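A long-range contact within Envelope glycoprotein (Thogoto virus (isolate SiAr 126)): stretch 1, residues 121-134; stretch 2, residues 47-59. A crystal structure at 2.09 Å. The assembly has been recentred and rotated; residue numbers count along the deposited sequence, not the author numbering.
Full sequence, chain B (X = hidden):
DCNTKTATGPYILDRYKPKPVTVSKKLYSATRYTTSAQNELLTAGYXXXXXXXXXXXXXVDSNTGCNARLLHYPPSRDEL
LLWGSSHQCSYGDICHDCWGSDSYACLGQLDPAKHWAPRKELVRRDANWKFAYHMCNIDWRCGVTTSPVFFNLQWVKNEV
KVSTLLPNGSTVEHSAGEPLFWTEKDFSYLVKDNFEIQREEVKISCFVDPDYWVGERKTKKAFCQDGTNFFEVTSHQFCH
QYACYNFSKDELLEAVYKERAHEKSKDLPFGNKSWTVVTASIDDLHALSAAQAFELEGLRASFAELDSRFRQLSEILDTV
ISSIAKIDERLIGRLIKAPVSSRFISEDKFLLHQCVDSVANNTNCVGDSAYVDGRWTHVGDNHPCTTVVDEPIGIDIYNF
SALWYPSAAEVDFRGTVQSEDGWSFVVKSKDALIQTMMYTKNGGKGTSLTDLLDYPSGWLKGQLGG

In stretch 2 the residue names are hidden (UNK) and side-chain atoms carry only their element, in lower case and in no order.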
# COMPACT_ATOMS: atom_id res chain seq x y z
N GLU B 121 -26.42 -3.22 -26.04
CA GLU B 121 -25.35 -2.55 -26.77
C GLU B 121 -25.84 -2.20 -28.17
O GLU B 121 -26.63 -2.92 -28.78
CB GLU B 121 -24.10 -3.43 -26.85
CG GLU B 121 -22.88 -2.69 -27.41
CD GLU B 121 -22.53 -1.42 -26.61
OE1 GLU B 121 -22.88 -0.32 -27.06
OE2 GLU B 121 -21.91 -1.52 -25.52
N LEU B 122 -25.36 -1.07 -28.68
CA LEU B 122 -25.81 -0.58 -29.98
C LEU B 122 -24.89 -1.11 -31.07
O LEU B 122 -23.79 -1.57 -30.80
CB LEU B 122 -25.84 0.96 -30.00
CG LEU B 122 -24.59 1.81 -29.78
CD1 LEU B 122 -23.67 1.91 -31.00
CD2 LEU B 122 -25.04 3.21 -29.35
N VAL B 123 -25.39 -1.08 -32.30
CA VAL B 123 -24.61 -1.37 -33.50
C VAL B 123 -24.45 -0.04 -34.23
O VAL B 123 -25.41 0.72 -34.36
CB VAL B 123 -25.32 -2.39 -34.41
CG1 VAL B 123 -24.47 -2.71 -35.63
CG2 VAL B 123 -25.63 -3.67 -33.65
N ARG B 124 -23.24 0.26 -34.68
CA ARG B 124 -22.99 1.50 -35.39
C ARG B 124 -23.19 1.26 -36.88
O ARG B 124 -22.41 0.53 -37.49
CB ARG B 124 -21.59 2.04 -35.12
CG ARG B 124 -21.27 3.22 -36.04
CD ARG B 124 -19.85 3.68 -35.84
NE ARG B 124 -19.53 4.78 -36.72
CZ ARG B 124 -18.35 5.39 -36.73
NH1 ARG B 124 -17.39 4.99 -35.91
NH2 ARG B 124 -18.13 6.39 -37.57
N ARG B 125 -24.22 1.86 -37.46
CA ARG B 125 -24.52 1.66 -38.88
C ARG B 125 -24.96 2.99 -39.49
O ARG B 125 -25.75 3.72 -38.89
CB ARG B 125 -25.62 0.60 -39.06
CG ARG B 125 -25.91 0.21 -40.51
CD ARG B 125 -26.77 -1.06 -40.57
NE ARG B 125 -27.15 -1.39 -41.95
CZ ARG B 125 -26.47 -2.22 -42.74
NH1 ARG B 125 -25.37 -2.81 -42.29
NH2 ARG B 125 -26.88 -2.46 -43.98
N ASP B 126 -24.43 3.31 -40.68
CA ASP B 126 -24.87 4.52 -41.39
C ASP B 126 -25.05 4.25 -42.88
O ASP B 126 -24.61 5.02 -43.74
CB ASP B 126 -23.92 5.69 -41.15
CG ASP B 126 -22.49 5.40 -41.56
OD1 ASP B 126 -22.23 4.37 -42.23
OD2 ASP B 126 -21.62 6.24 -41.23
N ALA B 127 -25.74 3.16 -43.20
CA ALA B 127 -25.98 2.80 -44.59
C ALA B 127 -26.81 3.87 -45.30
O ALA B 127 -27.61 4.59 -44.69
CB ALA B 127 -26.70 1.45 -44.66
N ASN B 128 -26.59 3.98 -46.62
CA ASN B 128 -27.18 5.01 -47.48
C ASN B 128 -27.28 4.46 -48.89
O ASN B 128 -26.82 5.11 -49.83
CB ASN B 128 -26.30 6.27 -47.45
CG ASN B 128 -26.99 7.52 -48.01
OD1 ASN B 128 -28.22 7.60 -48.09
ND2 ASN B 128 -26.18 8.53 -48.35
N TRP B 129 -27.81 3.25 -49.06
CA TRP B 129 -27.67 2.55 -50.33
C TRP B 129 -28.87 2.73 -51.26
O TRP B 129 -28.86 2.17 -52.36
CB TRP B 129 -27.40 1.05 -50.11
CG TRP B 129 -28.28 0.40 -49.09
CD1 TRP B 129 -27.94 0.08 -47.80
CD2 TRP B 129 -29.62 -0.07 -49.27
NE1 TRP B 129 -28.99 -0.53 -47.17
CE2 TRP B 129 -30.04 -0.64 -48.05
CE3 TRP B 129 -30.52 -0.04 -50.35
CZ2 TRP B 129 -31.31 -1.17 -47.87
CZ3 TRP B 129 -31.79 -0.58 -50.17
CH2 TRP B 129 -32.17 -1.14 -48.93
N LYS B 130 -29.89 3.48 -50.83
CA LYS B 130 -31.13 3.65 -51.58
C LYS B 130 -31.05 4.97 -52.34
O LYS B 130 -31.34 6.03 -51.78
CB LYS B 130 -32.34 3.60 -50.65
CG LYS B 130 -33.67 3.52 -51.41
CD LYS B 130 -33.87 2.15 -52.02
CE LYS B 130 -35.14 2.11 -52.87
NZ LYS B 130 -35.39 0.73 -53.39
N PHE B 131 -30.65 4.89 -53.60
CA PHE B 131 -30.49 6.08 -54.42
C PHE B 131 -31.78 6.89 -54.50
O PHE B 131 -32.86 6.33 -54.68
CB PHE B 131 -30.04 5.71 -55.83
CG PHE B 131 -29.91 6.90 -56.74
CD1 PHE B 131 -28.90 7.82 -56.54
CD2 PHE B 131 -30.81 7.11 -57.80
CE1 PHE B 131 -28.77 8.92 -57.37
CE2 PHE B 131 -30.69 8.21 -58.63
CZ PHE B 131 -29.67 9.12 -58.42
N ALA B 132 -31.63 8.21 -54.34
CA ALA B 132 -32.70 9.20 -54.38
C ALA B 132 -33.66 9.07 -53.23
O ALA B 132 -34.81 9.54 -53.31
CB ALA B 132 -33.48 9.15 -55.72
N TYR B 133 -33.23 8.43 -52.14
CA TYR B 133 -34.03 8.36 -50.93
C TYR B 133 -33.16 8.62 -49.71
O TYR B 133 -31.92 8.54 -49.75
CB TYR B 133 -34.70 6.99 -50.76
CG TYR B 133 -35.83 6.71 -51.73
CD1 TYR B 133 -37.16 6.94 -51.36
CD2 TYR B 133 -35.58 6.19 -52.99
CE1 TYR B 133 -38.20 6.69 -52.24
CE2 TYR B 133 -36.60 5.91 -53.87
CZ TYR B 133 -37.91 6.18 -53.49
OH TYR B 133 -38.95 5.92 -54.35
N HIS B 134 -33.83 8.91 -48.61
CA HIS B 134 -33.21 9.03 -47.30
C HIS B 134 -33.15 7.67 -46.62
O HIS B 134 -33.98 6.79 -46.87
CB HIS B 134 -34.00 9.99 -46.42
CG HIS B 134 -34.05 11.38 -46.96
ND1 HIS B 134 -33.24 12.39 -46.50
CD2 HIS B 134 -34.82 11.93 -47.93
CE1 HIS B 134 -33.50 13.50 -47.15
NE2 HIS B 134 -34.46 13.26 -48.03
N UNK B 47 -27.56 5.59 -21.01
CA UNK B 47 -28.38 5.31 -22.18
C UNK B 47 -27.98 6.29 -23.27
O UNK B 47 -27.91 7.50 -23.03
c UNK B 47 -30.81 5.28 -23.06
n UNK B 47 -34.54 5.56 -20.93
c UNK B 47 -32.24 5.19 -22.55
c UNK B 47 -29.87 5.45 -21.86
c UNK B 47 -33.68 6.56 -21.09
n UNK B 47 -32.60 6.41 -21.84
n UNK B 47 -33.91 7.73 -20.50
N UNK B 48 -27.74 5.76 -24.46
CA UNK B 48 -27.35 6.57 -25.61
C UNK B 48 -27.97 5.97 -26.86
O UNK B 48 -28.16 4.75 -26.96
c UNK B 48 -25.33 7.23 -27.00
o UNK B 48 -25.29 7.41 -24.62
c UNK B 48 -25.80 6.63 -25.71
N UNK B 49 -28.29 6.84 -27.82
CA UNK B 49 -28.76 6.41 -29.13
C UNK B 49 -27.71 6.74 -30.19
O UNK B 49 -27.05 7.78 -30.11
c UNK B 49 -30.10 7.08 -29.49
N UNK B 50 -27.52 5.84 -31.14
CA UNK B 50 -26.86 6.13 -32.41
C UNK B 50 -27.94 6.44 -33.43
O UNK B 50 -28.81 5.60 -33.68
n UNK B 50 -25.02 4.95 -36.50
c UNK B 50 -26.00 4.97 -32.91
c UNK B 50 -23.11 6.56 -36.74
c UNK B 50 -24.32 6.02 -34.66
c UNK B 50 -23.50 6.91 -33.95
c UNK B 50 -25.40 5.15 -34.29
c UNK B 50 -22.51 7.61 -34.64
c UNK B 50 -22.33 7.43 -36.04
c UNK B 50 -25.80 4.53 -35.44
c UNK B 50 -24.11 5.87 -36.05
N UNK B 51 -27.90 7.64 -34.01
CA UNK B 51 -28.88 8.07 -35.00
C UNK B 51 -28.13 8.50 -36.26
O UNK B 51 -27.37 9.48 -36.22
c UNK B 51 -30.82 9.60 -35.52
c UNK B 51 -29.78 9.20 -34.48
c UNK B 51 -30.48 8.77 -33.17
N UNK B 52 -28.35 7.79 -37.37
CA UNK B 52 -27.76 8.13 -38.67
C UNK B 52 -28.88 8.38 -39.67
O UNK B 52 -29.56 7.45 -40.11
c UNK B 52 -26.82 7.02 -39.17
N UNK B 53 -29.04 9.64 -40.06
CA UNK B 53 -30.02 10.05 -41.06
C UNK B 53 -29.26 10.48 -42.32
O UNK B 53 -28.54 11.47 -42.31
c UNK B 53 -34.10 11.37 -42.53
c UNK B 53 -31.90 12.97 -41.99
o UNK B 53 -35.04 13.08 -43.89
c UNK B 53 -30.86 11.20 -40.50
c UNK B 53 -31.96 11.69 -41.42
c UNK B 53 -32.93 13.44 -42.82
c UNK B 53 -34.02 12.63 -43.08
c UNK B 53 -33.07 10.90 -41.70
N UNK B 54 -29.43 9.73 -43.39
CA UNK B 54 -28.62 9.94 -44.58
C UNK B 54 -29.53 10.25 -45.76
O UNK B 54 -30.71 9.93 -45.74
s UNK B 54 -26.74 8.20 -43.48
c UNK B 54 -27.78 8.70 -44.88
N UNK B 55 -28.96 10.89 -46.78
CA UNK B 55 -29.62 11.02 -48.08
C UNK B 55 -28.64 10.66 -49.18
O UNK B 55 -27.48 11.09 -49.16
c UNK B 55 -31.95 12.90 -52.24
c UNK B 55 -30.74 13.50 -51.97
c UNK B 55 -32.01 12.01 -50.01
c UNK B 55 -30.79 12.62 -49.70
c UNK B 55 -30.17 12.45 -48.32
c UNK B 55 -30.15 13.35 -50.70
c UNK B 55 -32.59 12.16 -51.27
o UNK B 55 -32.54 13.01 -53.47
N UNK B 56 -29.10 9.85 -50.12
CA UNK B 56 -28.30 9.43 -51.26
C UNK B 56 -28.86 10.11 -52.52
O UNK B 56 -29.85 9.65 -53.09
n UNK B 56 -27.25 6.09 -52.53
c UNK B 56 -27.45 7.40 -52.50
o UNK B 56 -26.94 8.17 -53.31
c UNK B 56 -28.34 7.91 -51.40
N UNK B 57 -28.22 11.19 -52.96
CA UNK B 57 -28.60 11.81 -54.23
C UNK B 57 -27.51 11.72 -55.28
O UNK B 57 -27.52 12.47 -56.26
N UNK B 58 -26.56 10.79 -55.10
CA UNK B 58 -25.39 10.69 -55.95
C UNK B 58 -24.38 11.76 -55.56
O UNK B 58 -24.75 12.73 -54.89
N UNK B 59 -23.10 11.62 -55.95
CA UNK B 59 -22.09 12.56 -55.47
C UNK B 59 -22.22 13.95 -56.10
O UNK B 59 -21.67 14.91 -55.58
c UNK B 59 -20.69 12.01 -55.70
c UNK B 59 -20.66 11.43 -53.26
c UNK B 59 -20.26 10.96 -54.65
c UNK B 59 -18.76 10.65 -54.71
O HOH W 1 -28.37 5.36 -42.27
O HOH W 2 -35.06 12.32 -53.79

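Position 47 has three carbons, a nitrogen, then a carbon carrying two more nitrogens. That guanidinium is R47, out of contact.

Position 48 has one carbon carrying an oxygen and a carbon. This is T48.

Position 49 has a single carbon, pointing away from stretch 1. This is A49.

Position 50 has one carbon and then fused five- and six-membered rings with eight carbons and one nitrogen. The ring nitrogen lies 2.8 Å from R125 O. Only an indole fits, so this is W50. NE1 donates a hydrogen bond to that oxygen. R124 CG sits over the six-membered ring, 4.1 Å from its centroid.

Position 51 has one carbon carrying two more, out of contact. This is V51.

Position 52 has one carbon, pointing toward stretch 1. Its CB lies 3.5 Å from R125 O and 3.8 Å from D126 CB. This is A52. A water links A52 O and A127 O.

Position 53 has one carbon and a six-carbon ring bearing an oxygen. That oxygen lies 3.2 Å from H134 ND1. This is Y53. Its CB points away, but OH comes over one face of the imidazole.

Position 54 has one carbon and a sulfur. The sulfur lies 3.8 Å from D126 O and is bonded covalently elsewhere in the structure. This is C54. Its CB is 3.4 Å from N128 OD1.

Position 55 has another six-carbon ring with an oxygen. A ring carbon lies 3.4 Å from H134 NE2. This is Y55. That carbon, CD1, is on the imidazole face opposite Y53 OH. A water joins Y55 OH to A132 O. N128 ND2 donates to Y55 O at 3.0 Å.

Position 56 has two carbons, the second carrying one oxygen and one nitrogen. The amide nitrogen lies 2.9 Å from N128 O. This is N56. ND2 gives that oxygen a weak hydrogen bond. OD1 accepts a hydrogen bond from the backbone N of position 58 at 3.2 Å.

Position 57 has no side-chain atoms: G57. An ideal CB would clash with Y55 CE2 at 2.7 Å.

Position 58 is also bare, with positive phi, which favours glycine: G58. Its N lies 3.7 Å from F131 CE1, at the ring edge.

Position 59 has four carbons, forked at the second: L59, out of reach.

Apolar packing and the indole hydrogen bond to R125 O hold one end. Backbone and amide hydrogen bonds hold the other. There a type II turn from K130 to Y133 meets N56: A132 N donates to N56 O at 2.6 Å, and N56 N donates to Y133 O at 3.1 Å. Beyond the turn, H134 pairs antiparallel with Y55.

Stretch 2 (47-59) RTAWVAYCYNGGL
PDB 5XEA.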